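Local coordinates for phenazine biosynthesis protein, PhzF family (Bacillus anthracis, PDB 3EDN), which probably acts as an isomerase-like enzyme of the PhzF family, built on the diaminopimelate epimerase-like fold, at residues Ser152-Tyr157 and Gly237-Thr242; Pro126-Phe131 and Ala241-Lys246; Glu34-Ile39 and Thr48-Ser53; Phe7-Phe12 and Ile81-Glu86. All coordinates share one frame; numbering follows the deposited sequence.

Contact 1 of 4, residues Ser152-Tyr157 and Gly237-Thr242; sequences SLPIVY and GAYYAT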
# COMPACT_ATOMS: atom_id res chain seq x y z
N SER A 152 -16.36 3.50 -47.61
CA SER A 152 -17.76 3.18 -47.32
C SER A 152 -18.12 3.28 -45.84
O SER A 152 -19.31 3.28 -45.48
CB SER A 152 -18.12 1.79 -47.83
OG SER A 152 -17.53 0.79 -47.03
N LEU A 153 -17.11 3.36 -44.98
CA LEU A 153 -17.33 3.41 -43.54
C LEU A 153 -16.62 4.62 -42.96
O LEU A 153 -15.52 4.97 -43.42
CB LEU A 153 -16.82 2.10 -42.89
CG LEU A 153 -17.65 0.83 -43.15
CD1 LEU A 153 -17.01 -0.38 -42.49
CD2 LEU A 153 -19.07 1.03 -42.65
N PRO A 154 -17.24 5.27 -41.95
CA PRO A 154 -16.70 6.51 -41.40
C PRO A 154 -15.52 6.35 -40.46
O PRO A 154 -15.43 5.36 -39.72
CB PRO A 154 -17.90 7.12 -40.64
CG PRO A 154 -18.75 5.95 -40.28
CD PRO A 154 -18.52 4.89 -41.34
N ILE A 155 -14.61 7.31 -40.53
CA ILE A 155 -13.53 7.42 -39.56
C ILE A 155 -14.09 8.20 -38.38
O ILE A 155 -14.65 9.29 -38.56
CB ILE A 155 -12.30 8.13 -40.15
CG1 ILE A 155 -11.83 7.42 -41.43
CG2 ILE A 155 -11.19 8.22 -39.11
CD1 ILE A 155 -10.83 8.26 -42.26
N VAL A 156 -13.98 7.63 -37.18
CA VAL A 156 -14.53 8.28 -36.00
C VAL A 156 -13.61 8.09 -34.81
O VAL A 156 -12.85 7.12 -34.74
CB VAL A 156 -15.92 7.72 -35.61
CG1 VAL A 156 -16.92 7.95 -36.73
CG2 VAL A 156 -15.85 6.23 -35.22
N TYR A 157 -13.66 9.03 -33.88
CA TYR A 157 -13.13 8.85 -32.54
C TYR A 157 -14.19 8.08 -31.78
O TYR A 157 -15.38 8.40 -31.91
CB TYR A 157 -12.96 10.20 -31.84
CG TYR A 157 -11.92 11.13 -32.41
CD1 TYR A 157 -10.57 10.99 -32.06
CD2 TYR A 157 -12.27 12.16 -33.28
CE1 TYR A 157 -9.59 11.85 -32.58
CE2 TYR A 157 -11.30 13.02 -33.80
CZ TYR A 157 -9.97 12.86 -33.44
OH TYR A 157 -9.01 13.70 -33.94
N GLY A 237 -17.06 -2.95 -31.23
CA GLY A 237 -18.39 -3.57 -31.15
C GLY A 237 -19.49 -2.54 -31.28
O GLY A 237 -20.48 -2.74 -32.00
N ALA A 238 -19.34 -1.43 -30.56
CA ALA A 238 -20.32 -0.35 -30.65
C ALA A 238 -20.37 0.21 -32.06
O ALA A 238 -21.43 0.54 -32.56
CB ALA A 238 -19.98 0.75 -29.68
N TYR A 239 -19.20 0.34 -32.68
CA TYR A 239 -19.09 0.84 -34.04
C TYR A 239 -19.83 -0.11 -34.98
O TYR A 239 -20.60 0.32 -35.84
CB TYR A 239 -17.61 0.95 -34.41
CG TYR A 239 -17.36 1.51 -35.78
CD1 TYR A 239 -17.05 2.85 -35.97
CD2 TYR A 239 -17.38 0.68 -36.90
CE1 TYR A 239 -16.81 3.36 -37.23
CE2 TYR A 239 -17.13 1.18 -38.17
CZ TYR A 239 -16.87 2.51 -38.33
OH TYR A 239 -16.60 2.96 -39.59
N TYR A 240 -19.60 -1.41 -34.83
CA TYR A 240 -20.23 -2.42 -35.68
C TYR A 240 -21.74 -2.32 -35.59
O TYR A 240 -22.43 -2.33 -36.61
CB TYR A 240 -19.77 -3.80 -35.22
CG TYR A 240 -20.13 -4.97 -36.10
CD1 TYR A 240 -19.39 -5.25 -37.24
CD2 TYR A 240 -21.17 -5.82 -35.76
CE1 TYR A 240 -19.69 -6.35 -38.03
CE2 TYR A 240 -21.48 -6.92 -36.54
CZ TYR A 240 -20.74 -7.17 -37.67
OH TYR A 240 -21.03 -8.26 -38.46
N ALA A 241 -22.25 -2.21 -34.37
CA ALA A 241 -23.68 -2.13 -34.12
C ALA A 241 -24.28 -0.81 -34.62
O ALA A 241 -25.48 -0.74 -34.83
CB ALA A 241 -23.97 -2.32 -32.63
N THR A 242 -23.45 0.21 -34.79
CA THR A 242 -23.92 1.55 -35.15
C THR A 242 -23.80 1.83 -36.66
O THR A 242 -24.65 2.53 -37.23
CB THR A 242 -23.17 2.65 -34.34
OG1 THR A 242 -23.30 2.37 -32.93
CG2 THR A 242 -23.77 4.04 -34.61
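Tyr239 extends from helix 230-244 to the peptide at Pro154, just ahead of strand 156-159, in a helix-on-sheet contact of the diaminopimelate epimerase-like fold. Its hydroxyl donates to the backbone carbonyl: Tyr239 OH lies 2.7 Å from Pro154 O, in the carbonyl plane and on a lone pair, with a C=O...donor angle of 136°. The acceptor sits at the edge of the tyrosine ring, near its plane. The same hydroxyl is closed in by carbon, with Pro154 CD 3.2 Å and Leu153 CB 3.4 Å from Tyr239 OH. Further back along that edge, and also in plane, Val156 CG2 meets Tyr239 CE1 at 3.6 Å. The phenol can span the gap because CG stands anti to the backbone N (chi1 -178°), which carries the ring away from the helix toward the strand. Around this first shell, Pro168 of strand 163-168 touches both Leu153 and Tyr239, while the ring of Tyr243, one turn on, meets that of Tyr239. Val156 is held by backbone pairing with Ile166 and packs against Phe128. Within the helix, where a wider pi-type turn covers 240-242, the Thr242 hydroxyl folds back on the preceding turn: Thr242 OG1 donates to Ala238 O at 2.6 Å, tilted 30° from the carbonyl plane.

Contact 2 of 4, residues Pro126-Phe131 and Ala241-Lys246; sequences PQFKDF and ATYVEK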
# COMPACT_ATOMS: atom_id res chain seq x y z
N PRO A 126 -20.78 3.83 -24.90
CA PRO A 126 -19.96 4.40 -25.97
C PRO A 126 -20.25 5.86 -26.34
O PRO A 126 -21.41 6.31 -26.31
CB PRO A 126 -20.26 3.48 -27.17
CG PRO A 126 -21.57 2.86 -26.85
CD PRO A 126 -21.69 2.77 -25.37
N GLN A 127 -19.18 6.56 -26.70
CA GLN A 127 -19.24 7.91 -27.25
C GLN A 127 -18.48 7.92 -28.57
O GLN A 127 -17.40 7.33 -28.68
CB GLN A 127 -18.55 8.90 -26.32
CG GLN A 127 -19.13 8.96 -24.93
CD GLN A 127 -18.30 9.86 -24.06
OE1 GLN A 127 -18.35 11.08 -24.21
NE2 GLN A 127 -17.49 9.28 -23.18
N PHE A 128 -19.04 8.60 -29.57
CA PHE A 128 -18.37 8.82 -30.85
C PHE A 128 -18.30 10.30 -31.21
O PHE A 128 -19.21 11.06 -30.87
CB PHE A 128 -19.12 8.10 -31.96
CG PHE A 128 -19.08 6.59 -31.87
CD1 PHE A 128 -17.94 5.88 -32.21
CD2 PHE A 128 -20.20 5.90 -31.46
CE1 PHE A 128 -17.90 4.49 -32.12
CE2 PHE A 128 -20.19 4.50 -31.37
CZ PHE A 128 -19.04 3.80 -31.69
N LYS A 129 -17.25 10.69 -31.92
CA LYS A 129 -17.15 12.01 -32.56
C LYS A 129 -16.63 11.81 -33.98
O LYS A 129 -15.75 10.98 -34.19
CB LYS A 129 -16.15 12.88 -31.79
CG LYS A 129 -16.45 13.03 -30.32
CD LYS A 129 -15.40 13.90 -29.62
CE LYS A 129 -15.81 14.24 -28.18
NZ LYS A 129 -16.91 15.26 -28.13
N ASP A 130 -17.14 12.56 -34.96
CA ASP A 130 -16.63 12.42 -36.32
C ASP A 130 -15.20 12.93 -36.43
O ASP A 130 -14.81 13.86 -35.72
CB ASP A 130 -17.54 13.12 -37.35
CG ASP A 130 -18.69 12.24 -37.83
OD1 ASP A 130 -18.97 11.19 -37.19
OD2 ASP A 130 -19.31 12.58 -38.86
N PHE A 131 -14.40 12.29 -37.27
CA PHE A 131 -13.06 12.76 -37.55
C PHE A 131 -13.14 13.75 -38.70
O PHE A 131 -13.59 13.39 -39.78
CB PHE A 131 -12.15 11.59 -37.92
CG PHE A 131 -10.82 12.01 -38.47
CD1 PHE A 131 -9.84 12.52 -37.63
CD2 PHE A 131 -10.55 11.90 -39.83
CE1 PHE A 131 -8.62 12.91 -38.14
CE2 PHE A 131 -9.33 12.29 -40.34
CZ PHE A 131 -8.36 12.80 -39.50
N ALA A 241 -22.25 -2.21 -34.37
CA ALA A 241 -23.68 -2.13 -34.12
C ALA A 241 -24.28 -0.81 -34.62
O ALA A 241 -25.48 -0.74 -34.83
CB ALA A 241 -23.97 -2.32 -32.63
N THR A 242 -23.45 0.21 -34.79
CA THR A 242 -23.92 1.55 -35.15
C THR A 242 -23.80 1.83 -36.66
O THR A 242 -24.65 2.53 -37.23
CB THR A 242 -23.17 2.65 -34.34
OG1 THR A 242 -23.30 2.37 -32.93
CG2 THR A 242 -23.77 4.04 -34.61
N TYR A 243 -22.77 1.27 -37.30
CA TYR A 243 -22.47 1.57 -38.71
C TYR A 243 -22.52 0.37 -39.66
O TYR A 243 -22.66 0.55 -40.87
CB TYR A 243 -21.08 2.21 -38.84
CG TYR A 243 -20.91 3.50 -38.08
CD1 TYR A 243 -21.46 4.69 -38.54
CD2 TYR A 243 -20.17 3.53 -36.90
CE1 TYR A 243 -21.29 5.87 -37.84
CE2 TYR A 243 -20.00 4.70 -36.19
CZ TYR A 243 -20.57 5.87 -36.66
OH TYR A 243 -20.39 7.03 -35.94
N VAL A 244 -22.38 -0.84 -39.13
CA VAL A 244 -22.18 -2.00 -39.99
C VAL A 244 -23.40 -2.92 -40.02
O VAL A 244 -23.97 -3.17 -41.08
CB VAL A 244 -20.90 -2.79 -39.62
CG1 VAL A 244 -20.64 -3.90 -40.62
CG2 VAL A 244 -19.70 -1.85 -39.53
N GLU A 245 -23.79 -3.41 -38.85
CA GLU A 245 -24.94 -4.31 -38.74
C GLU A 245 -25.86 -3.75 -37.68
O GLU A 245 -25.74 -4.10 -36.50
CB GLU A 245 -24.49 -5.73 -38.37
CG GLU A 245 -23.72 -6.47 -39.47
CD GLU A 245 -24.54 -6.72 -40.72
OE1 GLU A 245 -25.79 -6.76 -40.62
OE2 GLU A 245 -23.95 -6.88 -41.81
N LYS A 246 -26.78 -2.89 -38.09
CA LYS A 246 -27.61 -2.14 -37.14
C LYS A 246 -28.90 -2.85 -36.75
O LYS A 246 -29.54 -2.47 -35.77
CB LYS A 246 -28.01 -0.79 -37.73
CG LYS A 246 -26.87 0.11 -38.07
CD LYS A 246 -27.46 1.41 -38.54
CE LYS A 246 -26.75 1.95 -39.74
NZ LYS A 246 -27.48 3.16 -40.19
O HOH W 1 -20.66 9.18 -38.08
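Tyr243, near the C-terminal end of helix 230-244, turns the edge of its ring to the face of Phe128 on strand 127-130, a T-shaped pair that joins helix to sheet at the surface of this diaminopimelate epimerase-like fold. From CB, CG swings anti to the carbonyl carbon (chi1 -59°), sending the ring toward the strand. Along one edge Tyr243 CD1 packs on Pro154 CG. The other edge, from CE2 to the hydroxyl, looks onto the phenylalanine; the ring centroids of Tyr243 and Phe128 are 5.8 Å apart and the planes stand at 77°. Thr242 CG2 of the same helix lies over one face, 4.1 Å above the plane of the Tyr243 ring and over its centre. Thr242 also reaches across, OG1 coming within 4.1 Å of Phe128 CE2, a loose contact; that hydroxyl is already bonded to Ala238 O. At the tip, Tyr243 OH stands obliquely by the phenylalanine ring, 4.3 Å from Phe128 CG. Val156 of strand 156-159 also packs on Tyr243. Beyond the hydroxyl a water completes a bridge to the strand: it lies 3.0 Å from Tyr243 OH and donates to Asp130 OD1 at 2.8 Å.

Contact 3 of 4, residues Glu34-Ile39 and Thr48-Ser53; sequences EEMQRI and TSFVLS. With SO4 (sulfate ion), chain E.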
# COMPACT_ATOMS: atom_id res chain seq x y z
N GLU A 34 4.49 0.15 -2.17
CA GLU A 34 5.80 0.41 -2.74
C GLU A 34 6.41 -0.88 -3.28
O GLU A 34 7.03 -0.88 -4.35
CB GLU A 34 6.72 1.04 -1.70
CG GLU A 34 6.30 2.46 -1.38
CD GLU A 34 7.33 3.19 -0.52
OE1 GLU A 34 8.54 2.96 -0.72
OE2 GLU A 34 6.90 3.99 0.34
N GLU A 35 6.21 -1.96 -2.55
CA GLU A 35 6.63 -3.27 -3.02
C GLU A 35 5.89 -3.66 -4.29
O GLU A 35 6.50 -4.21 -5.21
CB GLU A 35 6.42 -4.31 -1.93
CG GLU A 35 7.41 -4.15 -0.78
CD GLU A 35 7.15 -5.10 0.37
OE1 GLU A 35 5.97 -5.34 0.70
OE2 GLU A 35 8.15 -5.57 0.95
N MSE A 36 4.59 -3.42 -4.34
CA MSE A 36 3.85 -3.75 -5.55
C MSE A 36 4.40 -3.02 -6.77
O MSE A 36 4.59 -3.60 -7.84
CB MSE A 36 2.37 -3.44 -5.38
CG MSE A 36 1.73 -4.27 -4.30
SE MSE A 36 -0.17 -3.87 -4.14
CE MSE A 36 -0.40 -4.19 -2.24
N GLN A 37 4.68 -1.73 -6.61
CA GLN A 37 5.22 -0.94 -7.71
C GLN A 37 6.60 -1.47 -8.16
O GLN A 37 6.88 -1.60 -9.36
CB GLN A 37 5.31 0.53 -7.30
CG GLN A 37 5.87 1.40 -8.38
CD GLN A 37 4.94 1.50 -9.57
OE1 GLN A 37 3.94 2.25 -9.54
NE2 GLN A 37 5.23 0.73 -10.62
N ARG A 38 7.43 -1.84 -7.19
CA ARG A 38 8.75 -2.40 -7.49
C ARG A 38 8.65 -3.75 -8.17
O ARG A 38 9.42 -4.05 -9.08
CB ARG A 38 9.60 -2.49 -6.22
CG ARG A 38 10.01 -1.12 -5.72
CD ARG A 38 10.67 -1.19 -4.35
NE ARG A 38 11.84 -2.07 -4.33
CZ ARG A 38 11.99 -3.08 -3.47
NH1 ARG A 38 11.06 -3.32 -2.55
NH2 ARG A 38 13.09 -3.84 -3.53
N ILE A 39 7.71 -4.58 -7.72
CA ILE A 39 7.51 -5.87 -8.37
C ILE A 39 7.09 -5.66 -9.82
O ILE A 39 7.61 -6.30 -10.72
CB ILE A 39 6.46 -6.71 -7.62
CG1 ILE A 39 7.02 -7.24 -6.30
CG2 ILE A 39 5.98 -7.87 -8.49
CD1 ILE A 39 5.95 -7.64 -5.28
N THR A 48 1.02 -5.53 -14.20
CA THR A 48 0.99 -6.61 -13.20
C THR A 48 -0.11 -6.27 -12.19
O THR A 48 -0.17 -5.13 -11.70
CB THR A 48 2.34 -6.76 -12.48
OG1 THR A 48 3.33 -7.15 -13.43
CG2 THR A 48 2.28 -7.84 -11.40
N SER A 49 -1.00 -7.24 -11.94
CA SER A 49 -2.10 -7.11 -10.98
C SER A 49 -1.82 -7.84 -9.66
O SER A 49 -1.10 -8.86 -9.61
CB SER A 49 -3.43 -7.66 -11.51
OG SER A 49 -3.79 -7.15 -12.79
N PHE A 50 -2.45 -7.34 -8.61
CA PHE A 50 -2.24 -7.81 -7.26
C PHE A 50 -3.59 -8.09 -6.62
O PHE A 50 -4.44 -7.20 -6.56
CB PHE A 50 -1.50 -6.73 -6.49
CG PHE A 50 -0.13 -6.47 -7.05
CD1 PHE A 50 0.97 -7.14 -6.54
CD2 PHE A 50 0.05 -5.58 -8.10
CE1 PHE A 50 2.24 -6.94 -7.06
CE2 PHE A 50 1.32 -5.38 -8.64
CZ PHE A 50 2.41 -6.05 -8.11
N VAL A 51 -3.79 -9.34 -6.18
CA VAL A 51 -5.08 -9.76 -5.62
C VAL A 51 -5.07 -9.58 -4.11
O VAL A 51 -4.16 -10.07 -3.44
CB VAL A 51 -5.37 -11.22 -5.98
CG1 VAL A 51 -6.70 -11.70 -5.39
CG2 VAL A 51 -5.35 -11.41 -7.51
N LEU A 52 -6.07 -8.87 -3.60
CA LEU A 52 -6.08 -8.36 -2.22
C LEU A 52 -7.41 -8.63 -1.53
O LEU A 52 -8.42 -8.95 -2.17
CB LEU A 52 -5.83 -6.85 -2.23
CG LEU A 52 -4.47 -6.49 -2.83
CD1 LEU A 52 -4.40 -5.08 -3.38
CD2 LEU A 52 -3.42 -6.67 -1.76
N SER A 53 -7.41 -8.51 -0.20
CA SER A 53 -8.65 -8.65 0.57
C SER A 53 -9.48 -7.38 0.45
O SER A 53 -8.95 -6.30 0.24
CB SER A 53 -8.35 -8.94 2.05
OG SER A 53 -7.77 -10.23 2.22
S SO4 E . 14.89 -1.65 -6.59
O1 SO4 E . 14.87 -2.99 -6.01
O2 SO4 E . 14.44 -1.69 -7.98
O3 SO4 E . 14.02 -0.79 -5.80
O4 SO4 E . 16.27 -1.16 -6.56
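Arg38 NH2 serves two anions, sulfate O1 and the terminal carboxylate at Ile299 OXT, on helix 33-43, whose Met36 and Ile39 pack instead on Phe50 of strand 48-52. The neighbouring Arg38 NE makes the second bond to the ion, to sulfate O3, 2.9 Å long with an N-H...O angle of 152°, so the ion meets the guanidinium at its edge; Lys42 NZ also binds this sulfate, which probably came from the crystallisation liquor. The buried side joins helix and strand of a beta-alpha-beta unit. Met36, deposited as selenomethionine, lies across Phe50: its CB is 3.8 Å from the centroid of the Phe50 ring and 11° off the normal, a CH-pi contact. With CG anti to the carbonyl carbon (chi1 -63°), the chain runs on over the ring, bringing SE obliquely to 4.4 Å from the Phe50 centroid in a Met-aromatic contact. Its end, Met36 CE, meets Leu52 CD2 tip to tip at 3.9 Å. Ile39 CG2 takes the edge of the same ring, 4.0 Å from Phe50 CZ. The helix is thus amphipathic: apolar and polarisable contacts seat it on the strand, while Arg38, pointing away from it, meets the sulfate and the chain terminus.

Contact 4 of 4, residues Phe7-Phe12 and Ile81-Glu86; sequences FHYDAF and IYALRE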
# COMPACT_ATOMS: atom_id res chain seq x y z
N PHE A 7 3.00 -14.80 -11.71
CA PHE A 7 2.53 -15.54 -12.86
C PHE A 7 2.39 -14.63 -14.07
O PHE A 7 2.12 -13.43 -13.95
CB PHE A 7 1.20 -16.23 -12.55
CG PHE A 7 1.34 -17.38 -11.60
CD1 PHE A 7 1.44 -18.67 -12.07
CD2 PHE A 7 1.39 -17.15 -10.23
CE1 PHE A 7 1.58 -19.73 -11.20
CE2 PHE A 7 1.55 -18.20 -9.36
CZ PHE A 7 1.64 -19.49 -9.85
N HIS A 8 2.63 -15.22 -15.23
CA HIS A 8 2.37 -14.58 -16.50
C HIS A 8 1.23 -15.36 -17.16
O HIS A 8 1.39 -16.56 -17.43
CB HIS A 8 3.64 -14.67 -17.34
CG HIS A 8 3.49 -14.25 -18.77
ND1 HIS A 8 4.54 -14.33 -19.66
CD2 HIS A 8 2.44 -13.74 -19.46
CE1 HIS A 8 4.13 -13.90 -20.85
NE2 HIS A 8 2.87 -13.54 -20.75
N TYR A 9 0.08 -14.70 -17.33
CA TYR A 9 -1.02 -15.24 -18.14
C TYR A 9 -1.18 -14.31 -19.32
O TYR A 9 -0.96 -13.10 -19.17
CB TYR A 9 -2.35 -15.27 -17.35
CG TYR A 9 -2.51 -16.51 -16.52
CD1 TYR A 9 -1.65 -16.76 -15.45
CD2 TYR A 9 -3.49 -17.46 -16.81
CE1 TYR A 9 -1.77 -17.91 -14.69
CE2 TYR A 9 -3.63 -18.61 -16.05
CZ TYR A 9 -2.76 -18.83 -14.98
OH TYR A 9 -2.87 -19.98 -14.23
N ASP A 10 -1.53 -14.86 -20.48
CA ASP A 10 -1.86 -14.00 -21.63
C ASP A 10 -3.37 -13.87 -21.70
O ASP A 10 -4.07 -14.88 -21.71
CB ASP A 10 -1.34 -14.58 -22.94
CG ASP A 10 0.07 -14.11 -23.28
OD1 ASP A 10 0.67 -13.33 -22.50
OD2 ASP A 10 0.55 -14.53 -24.35
N ALA A 11 -3.85 -12.63 -21.70
CA ALA A 11 -5.30 -12.36 -21.81
C ALA A 11 -5.77 -12.35 -23.27
O ALA A 11 -5.00 -12.00 -24.19
CB ALA A 11 -5.64 -11.04 -21.16
N PHE A 12 -7.04 -12.69 -23.47
CA PHE A 12 -7.72 -12.66 -24.78
C PHE A 12 -7.12 -13.64 -25.78
O PHE A 12 -7.06 -13.38 -26.99
CB PHE A 12 -7.74 -11.24 -25.37
CG PHE A 12 -8.37 -10.21 -24.48
CD1 PHE A 12 -9.69 -10.36 -24.04
CD2 PHE A 12 -7.69 -9.05 -24.13
CE1 PHE A 12 -10.29 -9.39 -23.22
CE2 PHE A 12 -8.28 -8.11 -23.32
CZ PHE A 12 -9.58 -8.26 -22.89
N ILE A 81 -8.66 -12.92 -13.09
CA ILE A 81 -9.81 -13.71 -12.68
C ILE A 81 -9.77 -15.09 -13.36
O ILE A 81 -10.11 -16.09 -12.74
CB ILE A 81 -11.14 -13.00 -12.94
CG1 ILE A 81 -11.16 -11.64 -12.25
CG2 ILE A 81 -12.32 -13.87 -12.46
CD1 ILE A 81 -10.79 -11.69 -10.78
N TYR A 82 -9.38 -15.15 -14.63
CA TYR A 82 -9.22 -16.45 -15.26
C TYR A 82 -8.25 -17.34 -14.45
O TYR A 82 -8.53 -18.53 -14.19
CB TYR A 82 -8.68 -16.28 -16.69
CG TYR A 82 -8.48 -17.61 -17.37
CD1 TYR A 82 -9.48 -18.19 -18.15
CD2 TYR A 82 -7.29 -18.32 -17.21
CE1 TYR A 82 -9.31 -19.42 -18.75
CE2 TYR A 82 -7.10 -19.55 -17.83
CZ TYR A 82 -8.11 -20.10 -18.59
OH TYR A 82 -7.89 -21.32 -19.16
N ALA A 83 -7.10 -16.80 -14.08
CA ALA A 83 -6.13 -17.58 -13.32
C ALA A 83 -6.68 -18.03 -11.97
O ALA A 83 -6.55 -19.20 -11.59
CB ALA A 83 -4.86 -16.77 -13.14
N LEU A 84 -7.32 -17.11 -11.25
CA LEU A 84 -7.91 -17.50 -9.96
C LEU A 84 -8.93 -18.61 -10.13
O LEU A 84 -8.94 -19.58 -9.38
CB LEU A 84 -8.57 -16.30 -9.27
CG LEU A 84 -7.66 -15.17 -8.79
CD1 LEU A 84 -8.45 -13.94 -8.42
CD2 LEU A 84 -6.87 -15.64 -7.56
N ARG A 85 -9.80 -18.46 -11.12
CA ARG A 85 -10.84 -19.45 -11.33
C ARG A 85 -10.25 -20.80 -11.72
O ARG A 85 -10.57 -21.83 -11.12
CB ARG A 85 -11.83 -18.94 -12.38
CG ARG A 85 -12.81 -19.99 -12.90
CD ARG A 85 -14.02 -20.17 -11.99
NE ARG A 85 -15.01 -20.99 -12.67
CZ ARG A 85 -16.32 -20.90 -12.51
NH1 ARG A 85 -16.85 -20.01 -11.68
NH2 ARG A 85 -17.12 -21.69 -13.21
N GLU A 86 -9.37 -20.81 -12.72
CA GLU A 86 -8.84 -22.05 -13.23
C GLU A 86 -7.95 -22.77 -12.23
O GLU A 86 -7.77 -23.98 -12.31
CB GLU A 86 -8.10 -21.79 -14.55
CG GLU A 86 -9.05 -21.40 -15.67
CD GLU A 86 -10.07 -22.49 -15.96
OE1 GLU A 86 -11.25 -22.34 -15.56
OE2 GLU A 86 -9.67 -23.51 -16.55
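Strand 3-11 and helix 74-86 meet here through a CH-pi contact, an element of the buried helix-sheet interface of the diaminopimelate epimerase-like fold. The methyl group of Ala83 sits over the centre of the Tyr9 ring, with Ala83 CB 3.5 Å from the ring centroid and 14° off the normal. Tyr82, the preceding helix residue, comes to the same ring obliquely: its CD2 is 3.9 Å from Tyr9 CE2, which in turn lies at the edge of the Tyr82 ring, in plane. The two tyrosine side chains cross at about a right angle. Tyr82 has its CG anti to the backbone N (chi1 179°), which lays the phenol beside Tyr9. The Tyr9 hydroxyl passes beyond the methyl to bond with Arg87 NE, just after the helix. On the strand itself, His8 NE2 donates to Asp10 OD1 at 2.8 Å, entering from above the carboxylate plane, and His8 ND1 bonds with Lys293 NZ. A side chain as small as a methyl is probably what allows Tyr9 CA and Ala83 CA to come within 7.4 Å, so dispersion across the ring face carries the contact, while the side-chain polar atom of Tyr9, its OH, is satisfied by Arg87 NE.

In the fold
Contacts 1 and 2 share helix 230-244 and meet neighbouring strands, 156-159 and 127-130, so they form one continuous interface with centres 4 Å apart. Contact 1 is partly buried and tied by a direct hydrogen bond; contact 2, farther along the helix, is a surface contact that relies on aromatic packing and a water bridge. Contacts 3 and 4 lie on the opposite side of the chain's centre, both buried and without any hydrogen bond between their segments. They touch where Val51 packs on Leu84, linking strand 48-52 to helix 74-86. In each an aromatic ring from a strand receives an aliphatic group over its face, selenomethionine in contact 3 and alanine in contact 4.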